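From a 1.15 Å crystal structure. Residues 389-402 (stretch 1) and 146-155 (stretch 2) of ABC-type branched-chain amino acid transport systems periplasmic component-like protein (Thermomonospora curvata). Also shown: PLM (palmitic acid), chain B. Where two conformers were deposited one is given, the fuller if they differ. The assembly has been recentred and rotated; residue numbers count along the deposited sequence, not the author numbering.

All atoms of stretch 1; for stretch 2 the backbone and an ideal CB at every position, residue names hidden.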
# COMPACT_ATOMS: atom_id res chain seq x y z
N ALA A 389 2.84 -12.93 -9.42
CA ALA A 389 3.90 -12.35 -8.59
C ALA A 389 5.23 -13.04 -8.79
O ALA A 389 5.31 -14.26 -8.78
CB ALA A 389 3.52 -12.38 -7.14
N PHE A 390 6.27 -12.25 -8.97
CA PHE A 390 7.61 -12.75 -9.23
C PHE A 390 8.65 -11.87 -8.55
O PHE A 390 8.46 -10.69 -8.35
CB PHE A 390 7.90 -12.85 -10.73
CG PHE A 390 8.00 -11.51 -11.42
CD1 PHE A 390 6.87 -10.83 -11.79
CD2 PHE A 390 9.24 -10.88 -11.62
CE1 PHE A 390 6.95 -9.58 -12.36
CE2 PHE A 390 9.31 -9.60 -12.19
CZ PHE A 390 8.15 -8.96 -12.52
N GLU A 391 9.78 -12.49 -8.26
CA GLU A 391 10.97 -11.81 -7.79
C GLU A 391 12.07 -11.96 -8.80
O GLU A 391 12.58 -13.06 -8.99
CB GLU A 391 11.37 -12.39 -6.45
CG GLU A 391 12.66 -11.80 -5.89
CD GLU A 391 13.04 -12.35 -4.54
OE1 GLU A 391 12.33 -13.22 -3.97
OE2 GLU A 391 14.03 -11.80 -4.02
N SER A 392 12.36 -10.91 -9.52
CA SER A 392 13.53 -10.93 -10.41
C SER A 392 14.83 -11.11 -9.66
O SER A 392 14.94 -10.73 -8.52
CB SER A 392 13.60 -9.67 -11.25
OG SER A 392 13.84 -8.50 -10.51
N GLU A 393 15.80 -11.72 -10.31
CA GLU A 393 17.18 -11.75 -9.77
C GLU A 393 17.69 -10.36 -9.47
O GLU A 393 18.36 -10.13 -8.47
CB GLU A 393 18.11 -12.50 -10.68
CG GLU A 393 17.84 -13.99 -10.75
CD GLU A 393 17.89 -14.70 -9.41
OE1 GLU A 393 18.93 -14.63 -8.70
OE2 GLU A 393 16.88 -15.36 -9.04
N LEU A 394 17.35 -9.43 -10.34
CA LEU A 394 17.72 -8.08 -10.20
C LEU A 394 17.24 -7.53 -8.85
O LEU A 394 17.98 -6.87 -8.11
CB LEU A 394 17.14 -7.34 -11.39
CG LEU A 394 17.56 -5.91 -11.58
CD1 LEU A 394 19.05 -5.76 -11.82
CD2 LEU A 394 16.81 -5.28 -12.76
N ALA A 395 15.95 -7.76 -8.54
CA ALA A 395 15.42 -7.33 -7.27
C ALA A 395 15.95 -8.11 -6.07
O ALA A 395 16.10 -7.57 -5.00
CB ALA A 395 13.91 -7.40 -7.27
N LYS A 396 16.22 -9.40 -6.28
CA LYS A 396 16.71 -10.24 -5.21
C LYS A 396 18.08 -9.76 -4.71
O LYS A 396 18.33 -9.83 -3.54
CB LYS A 396 16.90 -11.65 -5.73
CG LYS A 396 17.32 -12.70 -4.70
CD LYS A 396 17.25 -14.08 -5.40
CE LYS A 396 17.46 -15.26 -4.52
NZ LYS A 396 17.60 -16.45 -5.40
N ASN A 397 18.95 -9.27 -5.60
CA ASN A 397 20.31 -8.90 -5.26
C ASN A 397 20.45 -7.44 -4.88
O ASN A 397 21.50 -7.04 -4.39
CB ASN A 397 21.29 -9.31 -6.37
CG ASN A 397 21.30 -10.80 -6.63
OD1 ASN A 397 20.99 -11.60 -5.74
ND2 ASN A 397 21.65 -11.18 -7.80
N TYR A 398 19.43 -6.64 -5.15
CA TYR A 398 19.40 -5.23 -4.84
C TYR A 398 19.49 -5.02 -3.35
O TYR A 398 18.92 -5.75 -2.55
CB TYR A 398 18.05 -4.68 -5.32
CG TYR A 398 17.74 -3.25 -4.91
CD1 TYR A 398 18.46 -2.15 -5.38
CD2 TYR A 398 16.70 -2.99 -4.05
CE1 TYR A 398 18.13 -0.88 -5.02
CE2 TYR A 398 16.35 -1.73 -3.71
CZ TYR A 398 17.05 -0.65 -4.18
OH TYR A 398 16.76 0.62 -3.84
N GLN A 399 20.27 -3.99 -2.98
CA GLN A 399 20.42 -3.55 -1.60
C GLN A 399 19.37 -2.56 -1.22
O GLN A 399 19.33 -1.45 -1.74
CB GLN A 399 21.81 -2.93 -1.39
CG GLN A 399 22.95 -3.79 -1.78
CD GLN A 399 22.94 -5.06 -0.99
OE1 GLN A 399 23.32 -5.04 0.20
NE2 GLN A 399 22.54 -6.17 -1.60
N VAL A 400 18.46 -2.96 -0.33
CA VAL A 400 17.32 -2.13 -0.00
C VAL A 400 17.75 -1.21 1.15
O VAL A 400 18.20 -1.69 2.19
CB VAL A 400 16.10 -2.99 0.40
CG1 VAL A 400 14.94 -2.09 0.73
CG2 VAL A 400 15.74 -3.95 -0.72
N PRO A 401 17.60 0.11 0.99
CA PRO A 401 17.96 0.99 2.10
C PRO A 401 17.02 0.87 3.26
O PRO A 401 15.81 0.51 3.08
CB PRO A 401 17.89 2.40 1.47
CG PRO A 401 16.90 2.23 0.37
CD PRO A 401 17.14 0.85 -0.17
N VAL A 402 17.47 1.13 4.47
CA VAL A 402 16.73 0.93 5.67
C VAL A 402 16.50 2.22 6.39
O VAL A 402 17.41 2.79 6.96
CB VAL A 402 17.46 -0.07 6.58
CG1 VAL A 402 16.64 -0.28 7.85
CG2 VAL A 402 17.65 -1.40 5.87
N UNK A 146 6.08 -5.60 -0.73
CA UNK A 146 7.34 -5.07 -1.23
C UNK A 146 7.44 -3.59 -0.91
O UNK A 146 6.44 -2.91 -0.59
CB UNK A 146 7.47 -5.30 -2.74
N UNK A 147 8.65 -3.05 -1.02
CA UNK A 147 8.85 -1.62 -1.06
C UNK A 147 8.82 -1.10 -2.49
O UNK A 147 8.97 -1.85 -3.45
CB UNK A 147 10.17 -1.25 -0.39
N UNK A 148 8.64 0.21 -2.63
CA UNK A 148 8.39 0.79 -3.93
C UNK A 148 9.49 0.58 -4.93
O UNK A 148 9.30 0.45 -6.12
CB UNK A 148 8.14 2.29 -3.78
N UNK A 149 10.75 0.67 -4.45
CA UNK A 149 11.94 0.44 -5.25
C UNK A 149 11.96 -0.95 -5.85
O UNK A 149 12.16 -1.11 -7.03
CB UNK A 149 13.20 0.66 -4.40
N UNK A 150 11.73 -1.96 -5.00
CA UNK A 150 11.66 -3.32 -5.48
C UNK A 150 10.57 -3.50 -6.51
O UNK A 150 10.78 -4.18 -7.51
CB UNK A 150 11.44 -4.28 -4.31
N UNK A 151 9.39 -2.88 -6.34
CA UNK A 151 8.36 -2.97 -7.36
C UNK A 151 8.82 -2.40 -8.70
O UNK A 151 8.54 -2.98 -9.73
CB UNK A 151 7.10 -2.24 -6.89
N UNK A 152 9.50 -1.24 -8.72
CA UNK A 152 10.00 -0.71 -9.97
C UNK A 152 11.12 -1.55 -10.55
O UNK A 152 11.21 -1.65 -11.76
CB UNK A 152 10.48 0.73 -9.77
N UNK A 153 11.96 -2.14 -9.72
CA UNK A 153 13.01 -3.01 -10.28
C UNK A 153 12.39 -4.20 -11.00
O UNK A 153 12.71 -4.52 -12.15
CB UNK A 153 13.95 -3.50 -9.18
N UNK A 154 11.47 -4.87 -10.30
CA UNK A 154 10.71 -5.97 -10.91
C UNK A 154 9.99 -5.51 -12.17
O UNK A 154 10.02 -6.17 -13.19
CB UNK A 154 9.70 -6.54 -9.91
N UNK A 155 9.32 -4.36 -12.08
CA UNK A 155 8.57 -3.87 -13.20
C UNK A 155 9.38 -3.51 -14.42
O UNK A 155 9.02 -3.79 -15.55
CB UNK A 155 7.77 -2.64 -12.76
C1 PLM B . 2.31 6.78 -0.43
O1 PLM B . 3.09 5.83 -0.13
O2 PLM B . 2.33 7.91 0.09
C2 PLM B . 1.16 6.48 -1.37
C3 PLM B . 0.01 5.80 -0.50
C4 PLM B . -1.12 5.24 -1.34
C5 PLM B . -2.22 4.66 -0.52
C6 PLM B . -3.39 3.97 -1.25
C7 PLM B . -3.11 2.48 -1.39
C8 PLM B . -4.08 1.71 -2.25
C9 PLM B . -3.99 0.20 -2.14
CA PLM B . -3.02 -0.47 -3.15
CB PLM B . -2.82 -1.97 -2.69
CC PLM B . -1.31 -2.33 -2.56
CD PLM B . -1.02 -3.51 -1.66
CE PLM B . 0.44 -3.88 -1.46
CF PLM B . 0.64 -4.60 -0.12
CG PLM B . 0.38 -6.10 -0.15

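Stretch 2 enters as an extended segment and turns into a helix from 148 onward, running at 153° to the short helix 393-397, so the two are nearly antiparallel, with a closest axial approach of 8.6 Å.

Position 146 has extended backbone angles, and its CB finds nothing of stretch 1 within 5.5 Å, so stretch 1 leaves its identity open. It is Thr 146, whose OG1 donates to the side chain at position 151.

Position 147 is again extended and sits immediately before the helix, where Ser, Thr, Asp or Asn is common. Its CB points toward stretch 1, 5.0 Å from Val 400 CG1, leaving room for a small side chain. The residue is Thr 147; its side chain makes no capping bond, and OG1 instead donates to the side chain at position 149 while lying 4.0 Å from Val 400 CG1.

Position 148 is helical and out of reach of stretch 1, but the carboxyl end of the palmitic acid lies beyond it, so a long side chain with a polar tip would suit. Tyr 148 meets this: its OH donates to PLM O1 at 2.5 Å.

At position 149 the CB points toward stretch 1 and lies only 3.6 Å from Tyr 398 OH. A short polar residue is favoured, with Asp, Asn, Ser or Thr all plausible. Asp 149 is found, and its OD2 accepts from Tyr 398 OH (2.7 Å) near the plane of the ring, while its OD1 accepts from Thr 147 OG1 (2.7 Å) and from the backbone N of position 150 (2.9 Å).

Position 150 points sideways, its CB 5.0 Å from Ala 395 CB and 5.4 Å from Tyr 398 CD2. These apolar neighbours suit Val, Ile, Leu or Ala. Val 150 places CG1 4.3 Å from Ala 395 CB, and CG2 4.1 Å from Val 400 CG2.

Positions 151 and 152 have no stretch 1 atom near their CB atoms, and many residues would fit. They are Asp 151, whose OD1 accepts from Thr 146 OG1 (2.7 Å), and selenomethionine, Met 152.

At position 153 the CB points toward stretch 1, 4.3 Å from Ala 395 CB and 4.9 Å from Leu 394 CD2, with the Tyr 398 ring farther along. A branched or long aliphatic side chain would fill this space. Ile 153 does so: CG2 packs 3.5 Å from Leu 394 CG, and CD1 lies over one face of the Tyr 398 ring, 3.5 Å from its centroid, in a CH-pi contact.

Position 154 points sideways, its CB 3.8 Å from Phe 390 CE2 and 4.6 Å from Ser 392 OG. The hydroxyl and backbone NH of Ser 392 call for a nearby acceptor, as Asn, Asp or Gln could supply. Asn 154 bends its end inward, and OD1 accepts from both Ser 392 N (2.9 Å) and Ser 392 OG (2.8 Å). That hydroxyl in turn accepts from Ala 395 N (3.0 Å), so Asn 154 is joined to the cap of the opposing helix.

Position 155 faces away, and an ideal CB would lie 3.1 Å from Asp 151 O, favouring a minimal residue. It is Gly 155.

Stretch 2 146-155: TTYDVDMING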
# COMPACT_ATOMS: atom_id res chain seq x y z
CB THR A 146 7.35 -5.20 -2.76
OG1 THR A 146 6.14 -4.57 -3.20
CG2 THR A 146 7.39 -6.63 -3.24
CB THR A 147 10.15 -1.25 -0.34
OG1 THR A 147 11.23 -2.06 -0.80
CG2 THR A 147 9.98 -1.42 1.13
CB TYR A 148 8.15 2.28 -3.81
CG TYR A 148 6.84 2.66 -3.19
CD1 TYR A 148 5.61 2.14 -3.65
CD2 TYR A 148 6.79 3.52 -2.13
CE1 TYR A 148 4.41 2.53 -3.08
CE2 TYR A 148 5.58 3.91 -1.58
CZ TYR A 148 4.38 3.41 -2.06
OH TYR A 148 3.14 3.76 -1.55
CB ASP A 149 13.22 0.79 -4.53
CG ASP A 149 13.40 0.23 -3.14
OD1 ASP A 149 12.52 -0.53 -2.65
OD2 ASP A 149 14.44 0.58 -2.52
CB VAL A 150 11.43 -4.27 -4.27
CG1 VAL A 150 10.98 -5.68 -4.67
CG2 VAL A 150 12.70 -4.31 -3.42
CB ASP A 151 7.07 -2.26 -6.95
CG ASP A 151 6.24 -3.03 -5.95
OD1 ASP A 151 6.39 -4.25 -5.82
OD2 ASP A 151 5.39 -2.33 -5.34
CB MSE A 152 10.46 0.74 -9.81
CG MSE A 152 9.32 1.73 -9.58
SE MSE A 152 8.15 1.88 -11.11
CE MSE A 152 6.75 0.80 -10.59
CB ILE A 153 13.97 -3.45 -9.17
CG1 ILE A 153 14.77 -2.23 -8.66
CG2 ILE A 153 14.93 -4.49 -9.70
CD1 ILE A 153 15.43 -2.49 -7.32
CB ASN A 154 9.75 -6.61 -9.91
CG ASN A 154 10.43 -7.54 -8.93
OD1 ASN A 154 11.40 -8.21 -9.26
ND2 ASN A 154 9.90 -7.62 -7.73
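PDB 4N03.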